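Local coordinates for ribonucleotide monophosphatase NagD (Escherichia coli, PDB 2C4N), which catalyses the metal-dependent dephosphorylation of nucleotides, probably across a broad range that also takes in polyphosphate and glucose-1-phosphate, at residues 5-10 with 194-199. Sequence-based numbering, arbitrary orientation.
Sequences NVICDI and EETVIV. With MG (magnesium ion), chain B.
Asn5 carries CG anti to its own carbonyl carbon (chi1 -49°), which brings ND2 to Glu195 O; Thr196 turns OG1 in the same way, putting it 3.4 Å from Asn5 CB, and this hydroxyl is hydrogen-bonded to His192 O. The two residues start a parallel pairing of strands 5-9 and 196-200 at the centre of the Rossmann-like sheet of the HAD core. Glu195 O takes two N-H groups of Asn5: the backbone N, and more weakly the amide ND2. A water bridges ND2 onward to Glu195 OE1, the latter link weak, while OE2 turns to Met1 N. An alanine at Asn5 would lack the amide, and Glu195 O would probably lose its second donor and the water its anchor on this strand.

From there the backbones zip together. Val197 N makes a weak bond to Asn5 O, and Ile7 N reaches Val197 O at 2.9 Å, almost straight at 175°. Ile7 O accepts from Val199 N and also meets the CA-H of Ile198, with CA 3.0 Å from the oxygen. On the face of Asn5 and Thr196, Ile7 lays CG2 4.0 Å from Ile198 CG1, and helix 180-189 packs over both isoleucines. On the other face Val6 and Val197 lie side by side, CG2 to CG1 at 3.9 Å, with Cys8 SG against Val199 CB farther along.

The last rung, Asp9 N to Val199 O at 2.8 Å, ties down the C-terminal end of the strand, where the metal site of this phosphatase begins. Asp9 swings its carboxylate away from the neighbouring strand; OD1 forms a salt bridge with Lys176, a residue thought to bind substrate. The backbone O of Asp11 and OD1 of Asp201 share the magnesium ion, which Asp9 OD2 binds at 2.2 Å beside two waters.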
loop_
_atom_site.group_PDB
_atom_site.type_symbol
_atom_site.label_atom_id
_atom_site.label_comp_id
_atom_site.label_asym_id
_atom_site.label_seq_id
_atom_site.Cartn_x
_atom_site.Cartn_y
_atom_site.Cartn_z
ATOM N N ASN A 5 -33.106 -4.440 19.807
ATOM C CA ASN A 5 -31.909 -5.219 20.130
ATOM C C ASN A 5 -30.719 -4.272 20.250
ATOM O O ASN A 5 -30.701 -3.204 19.636
ATOM C CB ASN A 5 -31.633 -6.234 19.020
ATOM C CG ASN A 5 -32.864 -7.037 18.645
ATOM O OD1 ASN A 5 -33.205 -8.023 19.301
ATOM N ND2 ASN A 5 -33.544 -6.609 17.587
ATOM N N VAL A 6 -29.711 -4.671 21.016
ATOM C CA VAL A 6 -28.549 -3.815 21.204
ATOM C C VAL A 6 -27.212 -4.540 21.148
ATOM O O VAL A 6 -27.023 -5.552 21.816
ATOM C CB VAL A 6 -28.607 -3.083 22.571
ATOM C CG1 VAL A 6 -27.361 -2.212 22.750
ATOM C CG2 VAL A 6 -29.874 -2.233 22.664
ATOM N N ILE A 7 -26.300 -4.020 20.330
ATOM C CA ILE A 7 -24.948 -4.557 20.241
ATOM C C ILE A 7 -24.116 -3.437 20.850
ATOM O O ILE A 7 -24.163 -2.296 20.381
ATOM C CB ILE A 7 -24.472 -4.769 18.791
ATOM C CG1 ILE A 7 -25.261 -5.901 18.131
ATOM C CG2 ILE A 7 -22.979 -5.107 18.785
ATOM C CD1 ILE A 7 -24.882 -6.126 16.663
ATOM N N CYS A 8 -23.374 -3.743 21.904
ATOM C CA CYS A 8 -22.571 -2.719 22.542
ATOM C C CYS A 8 -21.115 -3.122 22.620
ATOM O O CYS A 8 -20.769 -4.172 23.167
ATOM C CB CYS A 8 -23.099 -2.424 23.949
ATOM S SG CYS A 8 -22.270 -1.046 24.784
ATOM N N ASP A 9 -20.259 -2.277 22.063
ATOM C CA ASP A 9 -18.833 -2.534 22.090
ATOM C C ASP A 9 -18.338 -2.455 23.535
ATOM O O ASP A 9 -18.914 -1.744 24.360
ATOM C CB ASP A 9 -18.105 -1.514 21.226
ATOM C CG ASP A 9 -16.619 -1.675 21.295
ATOM O OD1 ASP A 9 -16.121 -2.772 20.959
ATOM O OD2 ASP A 9 -15.955 -0.709 21.698
ATOM N N ILE A 10 -17.264 -3.172 23.838
ATOM C CA ILE A 10 -16.738 -3.196 25.201
ATOM C C ILE A 10 -15.690 -2.147 25.548
ATOM O O ILE A 10 -15.953 -1.228 26.322
ATOM C CB ILE A 10 -16.178 -4.609 25.531
ATOM C CG1 ILE A 10 -17.341 -5.605 25.588
ATOM C CG2 ILE A 10 -15.406 -4.590 26.855
ATOM C CD1 ILE A 10 -16.919 -7.059 25.724
ATOM N N GLU A 194 -32.685 -3.690 10.962
ATOM C CA GLU A 194 -33.558 -2.518 11.065
ATOM C C GLU A 194 -34.035 -2.180 12.476
ATOM O O GLU A 194 -34.510 -1.073 12.719
ATOM C CB GLU A 194 -34.790 -2.670 10.158
ATOM C CG GLU A 194 -34.548 -3.401 8.848
ATOM C CD GLU A 194 -34.577 -4.902 9.021
ATOM O OE1 GLU A 194 -35.616 -5.423 9.475
ATOM O OE2 GLU A 194 -33.570 -5.565 8.707
ATOM N N GLU A 195 -33.936 -3.132 13.402
ATOM C CA GLU A 195 -34.358 -2.883 14.782
ATOM C C GLU A 195 -33.199 -3.046 15.756
ATOM O O GLU A 195 -33.406 -3.336 16.932
ATOM C CB GLU A 195 -35.493 -3.827 15.198
ATOM C CG GLU A 195 -36.855 -3.478 14.627
ATOM C CD GLU A 195 -37.257 -4.386 13.490
ATOM O OE1 GLU A 195 -37.398 -5.603 13.728
ATOM O OE2 GLU A 195 -37.432 -3.886 12.360
ATOM N N THR A 196 -31.981 -2.855 15.267
ATOM C CA THR A 196 -30.813 -3.003 16.120
ATOM C C THR A 196 -29.902 -1.795 16.046
ATOM O O THR A 196 -29.720 -1.196 14.987
ATOM C CB THR A 196 -30.007 -4.258 15.737
ATOM O OG1 THR A 196 -30.867 -5.404 15.790
ATOM C CG2 THR A 196 -28.839 -4.466 16.702
ATOM N N VAL A 197 -29.349 -1.428 17.194
ATOM C CA VAL A 197 -28.433 -0.307 17.271
ATOM C C VAL A 197 -27.117 -0.857 17.789
ATOM O O VAL A 197 -27.094 -1.840 18.531
ATOM C CB VAL A 197 -28.941 0.776 18.268
ATOM C CG1 VAL A 197 -29.052 0.184 19.672
ATOM C CG2 VAL A 197 -27.995 1.972 18.277
ATOM N N ILE A 198 -26.018 -0.256 17.364
ATOM C CA ILE A 198 -24.724 -0.668 17.870
ATOM C C ILE A 198 -24.130 0.561 18.530
ATOM O O ILE A 198 -24.242 1.666 18.002
ATOM C CB ILE A 198 -23.766 -1.177 16.759
ATOM C CG1 ILE A 198 -22.383 -1.449 17.372
ATOM C CG2 ILE A 198 -23.667 -0.160 15.623
ATOM C CD1 ILE A 198 -21.454 -2.230 16.462
ATOM N N VAL A 199 -23.540 0.372 19.702
ATOM C CA VAL A 199 -22.909 1.463 20.433
ATOM C C VAL A 199 -21.406 1.193 20.399
ATOM O O VAL A 199 -20.965 0.093 20.728
ATOM C CB VAL A 199 -23.370 1.504 21.914
ATOM C CG1 VAL A 199 -22.705 2.665 22.635
ATOM C CG2 VAL A 199 -24.884 1.633 21.993
HETATM MG MG MG B . -13.837 -0.037 21.485
HETATM O O HOH W 1 -35.378 -7.709 15.343
HETATM O O HOH W 2 -14.075 0.002 19.180
HETATM O O HOH W 3 -11.733 0.977 21.451
#